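Local coordinates for ankyrin repeat and SOCS box protein 11 (Homo sapiens, PDB 4UUC), which serves as the substrate-recognition component of a cullin-5-RING E3 ubiquitin ligase, and is represented here by its ankyrin repeat domain, at residues 116-121 against 148-153; 77-82 against 106-111. All coordinates share one frame; numbering follows the deposited sequence.

Contact 1 (116-121 against 148-153)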
# COMPACT_ATOMS: atom_id res chain seq x y z
N GLU A 116 5.49 -8.04 -1.71
CA GLU A 116 4.86 -9.29 -1.29
C GLU A 116 3.50 -9.03 -0.64
O GLU A 116 2.52 -9.73 -0.91
CB GLU A 116 5.75 -10.09 -0.34
CG GLU A 116 5.13 -11.42 0.08
CD GLU A 116 6.09 -12.35 0.80
OE1 GLU A 116 7.22 -11.93 1.12
OE2 GLU A 116 5.70 -13.51 1.05
N CYS A 117 3.44 -8.02 0.24
CA CYS A 117 2.17 -7.64 0.86
C CYS A 117 1.14 -7.26 -0.21
O CYS A 117 -0.03 -7.64 -0.12
CB CYS A 117 2.39 -6.48 1.84
SG CYS A 117 3.33 -6.95 3.31
N MET A 118 1.58 -6.52 -1.23
CA MET A 118 0.72 -6.16 -2.35
C MET A 118 0.15 -7.41 -3.03
O MET A 118 -1.05 -7.50 -3.26
CB MET A 118 1.51 -5.32 -3.36
CG MET A 118 0.71 -4.80 -4.55
SD MET A 118 1.77 -4.18 -5.89
CE MET A 118 2.42 -5.72 -6.54
N GLU A 119 1.02 -8.36 -3.34
CA GLU A 119 0.61 -9.57 -4.05
C GLU A 119 -0.38 -10.40 -3.24
O GLU A 119 -1.33 -10.94 -3.80
CB GLU A 119 1.82 -10.41 -4.42
CG GLU A 119 2.70 -9.76 -5.48
CD GLU A 119 3.79 -10.69 -5.98
OE1 GLU A 119 3.50 -11.87 -6.24
OE2 GLU A 119 4.95 -10.22 -6.11
N ILE A 120 -0.16 -10.50 -1.94
CA ILE A 120 -1.07 -11.22 -1.07
C ILE A 120 -2.46 -10.59 -1.11
O ILE A 120 -3.47 -11.30 -1.19
CB ILE A 120 -0.56 -11.26 0.39
CG1 ILE A 120 0.72 -12.10 0.47
CG2 ILE A 120 -1.62 -11.86 1.32
CD1 ILE A 120 1.45 -11.99 1.80
N LEU A 121 -2.52 -9.26 -1.05
CA LEU A 121 -3.80 -8.56 -1.08
C LEU A 121 -4.51 -8.78 -2.41
O LEU A 121 -5.73 -8.97 -2.45
CB LEU A 121 -3.60 -7.07 -0.82
CG LEU A 121 -3.18 -6.68 0.60
CD1 LEU A 121 -2.79 -5.21 0.66
CD2 LEU A 121 -4.29 -6.97 1.60
N VAL A 148 9.86 0.05 -8.86
CA VAL A 148 9.98 -0.63 -10.15
C VAL A 148 9.39 -2.04 -10.13
O VAL A 148 8.64 -2.41 -11.03
CB VAL A 148 11.46 -0.73 -10.60
CG1 VAL A 148 11.53 -1.27 -12.02
CG2 VAL A 148 12.14 0.62 -10.51
N ASP A 149 9.73 -2.82 -9.11
CA ASP A 149 9.24 -4.20 -9.02
C ASP A 149 7.72 -4.24 -8.89
O ASP A 149 7.07 -5.11 -9.45
CB ASP A 149 9.89 -4.93 -7.84
CG ASP A 149 11.37 -5.18 -8.05
OD1 ASP A 149 11.83 -5.18 -9.21
OD2 ASP A 149 12.08 -5.40 -7.04
N CYS A 150 7.16 -3.29 -8.14
CA CYS A 150 5.70 -3.21 -7.99
C CYS A 150 5.03 -2.82 -9.31
O CYS A 150 3.98 -3.36 -9.66
CB CYS A 150 5.33 -2.21 -6.89
SG CYS A 150 5.67 -2.80 -5.22
N VAL A 151 5.64 -1.88 -10.03
CA VAL A 151 5.14 -1.47 -11.33
C VAL A 151 5.12 -2.67 -12.27
O VAL A 151 4.11 -2.95 -12.92
CB VAL A 151 6.00 -0.33 -11.95
CG1 VAL A 151 5.64 -0.09 -13.41
CG2 VAL A 151 5.83 0.96 -11.15
N LYS A 152 6.23 -3.40 -12.33
CA LYS A 152 6.35 -4.55 -13.22
C LYS A 152 5.29 -5.60 -12.90
O LYS A 152 4.60 -6.09 -13.80
CB LYS A 152 7.75 -5.16 -13.13
CG LYS A 152 7.95 -6.35 -14.05
CD LYS A 152 9.41 -6.72 -14.17
CE LYS A 152 9.63 -7.84 -15.18
NZ LYS A 152 9.11 -9.14 -14.69
N LYS A 153 5.17 -5.94 -11.62
CA LYS A 153 4.22 -6.97 -11.19
C LYS A 153 2.77 -6.57 -11.46
O LYS A 153 1.98 -7.38 -11.94
CB LYS A 153 4.41 -7.26 -9.70
CG LYS A 153 3.65 -8.48 -9.21
CD LYS A 153 4.27 -9.78 -9.73
CE LYS A 153 3.33 -10.96 -9.55
NZ LYS A 153 3.95 -12.23 -10.03
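Lys153 reaches from helix 148-156 toward helix 115-123 and carries most of this contact together with Met118 and Glu119. Its CG stands anti to the backbone N (chi1 -170°), which sends the chain toward the other helix. Lys153 CB lies 4.0 Å from Met118 CE. The next carbon is shared: Lys153 CG is 4.0 Å from Met118 CE and 3.8 Å from Glu119 OE2. At this point the chain bends (chi2 71°) and then runs on extended, crossing the Glu119 side chain at about a right angle. Lys153 CD passes 3.7 Å from Glu119 OE2. Lys153 CE comes 3.4 Å from Glu119 OE1. The ammonium follows: Lys153 NZ ends 3.8 Å from Glu119 OE1, a long salt bridge. The carboxylate therefore lies against the methylene chain of the lysine more closely than against its charge. The outer helices of ANK 4 and ANK 5 meet here. In the ankyrin fold, the second helices of successive repeats lie side by side, and these two segments run nearly parallel, with 24° between their directions. Their axes come no closer than 10.9 Å, so long side chains span the gap. Beneath the charged pair, Met118 points across to the other helix. Met118 SD lies 4.2 Å from Cys150 SG, a loose apolar contact between two buried sulfurs. Met118 also rests on Ile106 and Val110 of the inner helix 105-111, while Cys150 packs on Ala142 of helix 138-144. Glu119 has a stronger partner in its own helix: OE2 forms a salt bridge with Arg115. That second positive charge probably helps to keep the carboxylate ionised.

Contact 2 (77-82 against 106-111)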
# COMPACT_ATOMS: atom_id res chain seq x y z
N ALA A 77 -0.18 -3.45 9.26
CA ALA A 77 0.67 -4.54 8.81
C ALA A 77 1.34 -4.18 7.48
O ALA A 77 2.49 -4.54 7.23
CB ALA A 77 -0.13 -5.83 8.67
N CYS A 78 0.61 -3.44 6.65
CA CYS A 78 1.13 -3.01 5.36
C CYS A 78 2.10 -1.84 5.52
O CYS A 78 2.91 -1.59 4.63
CB CYS A 78 -0.02 -2.63 4.42
SG CYS A 78 -0.95 -4.07 3.82
N CYS A 79 2.03 -1.13 6.64
CA CYS A 79 3.04 -0.12 6.96
C CYS A 79 4.36 -0.82 7.31
O CYS A 79 5.43 -0.40 6.87
CB CYS A 79 2.61 0.76 8.13
SG CYS A 79 1.25 1.89 7.79
N SER A 80 4.26 -1.88 8.10
CA SER A 80 5.43 -2.59 8.58
C SER A 80 6.07 -3.42 7.47
O SER A 80 7.28 -3.65 7.48
CB SER A 80 5.06 -3.50 9.75
OG SER A 80 4.34 -4.63 9.32
N GLY A 81 5.26 -3.86 6.52
CA GLY A 81 5.74 -4.70 5.44
C GLY A 81 5.91 -6.16 5.84
O GLY A 81 6.61 -6.92 5.15
N SER A 82 5.28 -6.56 6.94
CA SER A 82 5.31 -7.96 7.37
C SER A 82 4.25 -8.80 6.66
O SER A 82 3.07 -8.76 7.01
CB SER A 82 5.11 -8.06 8.88
OG SER A 82 5.04 -9.43 9.26
N ILE A 106 -3.52 -1.72 0.52
CA ILE A 106 -2.69 -1.99 -0.65
C ILE A 106 -1.95 -0.72 -1.11
O ILE A 106 -0.79 -0.81 -1.53
CB ILE A 106 -3.50 -2.58 -1.83
CG1 ILE A 106 -2.55 -3.18 -2.87
CG2 ILE A 106 -4.43 -1.54 -2.46
CD1 ILE A 106 -3.24 -3.89 -4.02
N HIS A 107 -2.58 0.44 -1.00
CA HIS A 107 -1.93 1.68 -1.44
C HIS A 107 -0.75 2.05 -0.56
O HIS A 107 0.27 2.55 -1.05
CB HIS A 107 -2.94 2.83 -1.49
CG HIS A 107 -3.98 2.66 -2.55
ND1 HIS A 107 -5.06 1.81 -2.41
CD2 HIS A 107 -4.09 3.21 -3.79
CE1 HIS A 107 -5.79 1.85 -3.51
NE2 HIS A 107 -5.23 2.69 -4.36
N GLU A 108 -0.85 1.77 0.74
CA GLU A 108 0.27 2.01 1.65
C GLU A 108 1.39 1.01 1.39
O GLU A 108 2.57 1.37 1.39
CB GLU A 108 -0.19 1.94 3.10
CG GLU A 108 0.89 2.34 4.11
CD GLU A 108 1.29 3.80 4.00
OE1 GLU A 108 0.49 4.62 3.50
OE2 GLU A 108 2.42 4.14 4.43
N ALA A 109 1.02 -0.25 1.17
CA ALA A 109 2.02 -1.28 0.87
C ALA A 109 2.83 -0.90 -0.36
O ALA A 109 4.06 -0.98 -0.35
CB ALA A 109 1.35 -2.63 0.66
N VAL A 110 2.14 -0.48 -1.42
CA VAL A 110 2.81 -0.10 -2.66
C VAL A 110 3.69 1.12 -2.44
O VAL A 110 4.84 1.14 -2.87
CB VAL A 110 1.80 0.18 -3.79
CG1 VAL A 110 2.51 0.75 -5.02
CG2 VAL A 110 1.06 -1.09 -4.15
N LYS A 111 3.16 2.14 -1.77
CA LYS A 111 3.94 3.34 -1.47
C LYS A 111 5.29 3.00 -0.85
O LYS A 111 6.32 3.57 -1.21
CB LYS A 111 3.15 4.27 -0.54
CG LYS A 111 3.92 5.49 -0.07
CD LYS A 111 3.03 6.41 0.76
CE LYS A 111 3.80 7.61 1.29
NZ LYS A 111 2.90 8.56 2.00
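Cys78 and Ala109 bring segments 77-82 and 106-111 nearest. Their CB atoms are 4.0 Å apart, and their CA atoms only 4.9 Å. Cys78 SG, beside the backbone N (chi1 -72°), also lies 4.2 Å from Ala109 CB. On the same turn, Cys79 SG touches the aliphatic part of Glu108, 3.7 Å from Glu108 CG. These are the inner helices of ANK 3 and ANK 4, and the small side chains of Cys78 and Ala109 are consistent with this close approach. Further out, Leu121 of helix 115-123 covers Cys78. Glu108 bends at chi2, and its carboxylate forms a salt bridge through OE2 with Arg112, which also packs on Cys79. Behind Cys78, the helix ends in an ST turn: Ser80 OG donates to Ala77 O (2.8 Å) and accepts from Ser82 N (3.2 Å). Gly81 has positive phi, and Ser82 caps the next helix through Cys85 N. The contact itself is almost wholly apolar. Cys78 O, 3.9 Å from Ala109 CA, is buried here with no polar partner in the model, so close backbone approach probably carries a small electrostatic cost.

The two contacts join neighbouring repeats at successive steps of the ankyrin stack. Contact 2 links ANK 3 to ANK 4 through inner helices, and contact 1 links ANK 4 to ANK 5 through outer helices. Contact 2 is buried, its centre about 4 Å from the centre of the chain, against about 9 Å for contact 1. Contact 1 is partly buried, with a charged outer edge. Small side chains suit the close inner pair, whereas long ones bridge the wider outer pair, yet the buried areas are similar. The contacts meet through helices 105-111 and 115-123 of ANK 4, where Leu121 CD1 lies 3.5 Å from Ile106 CA. Helix 115-123 also reaches back to ANK 3, with Cys117 SG 3.7 Å from Gly81 C.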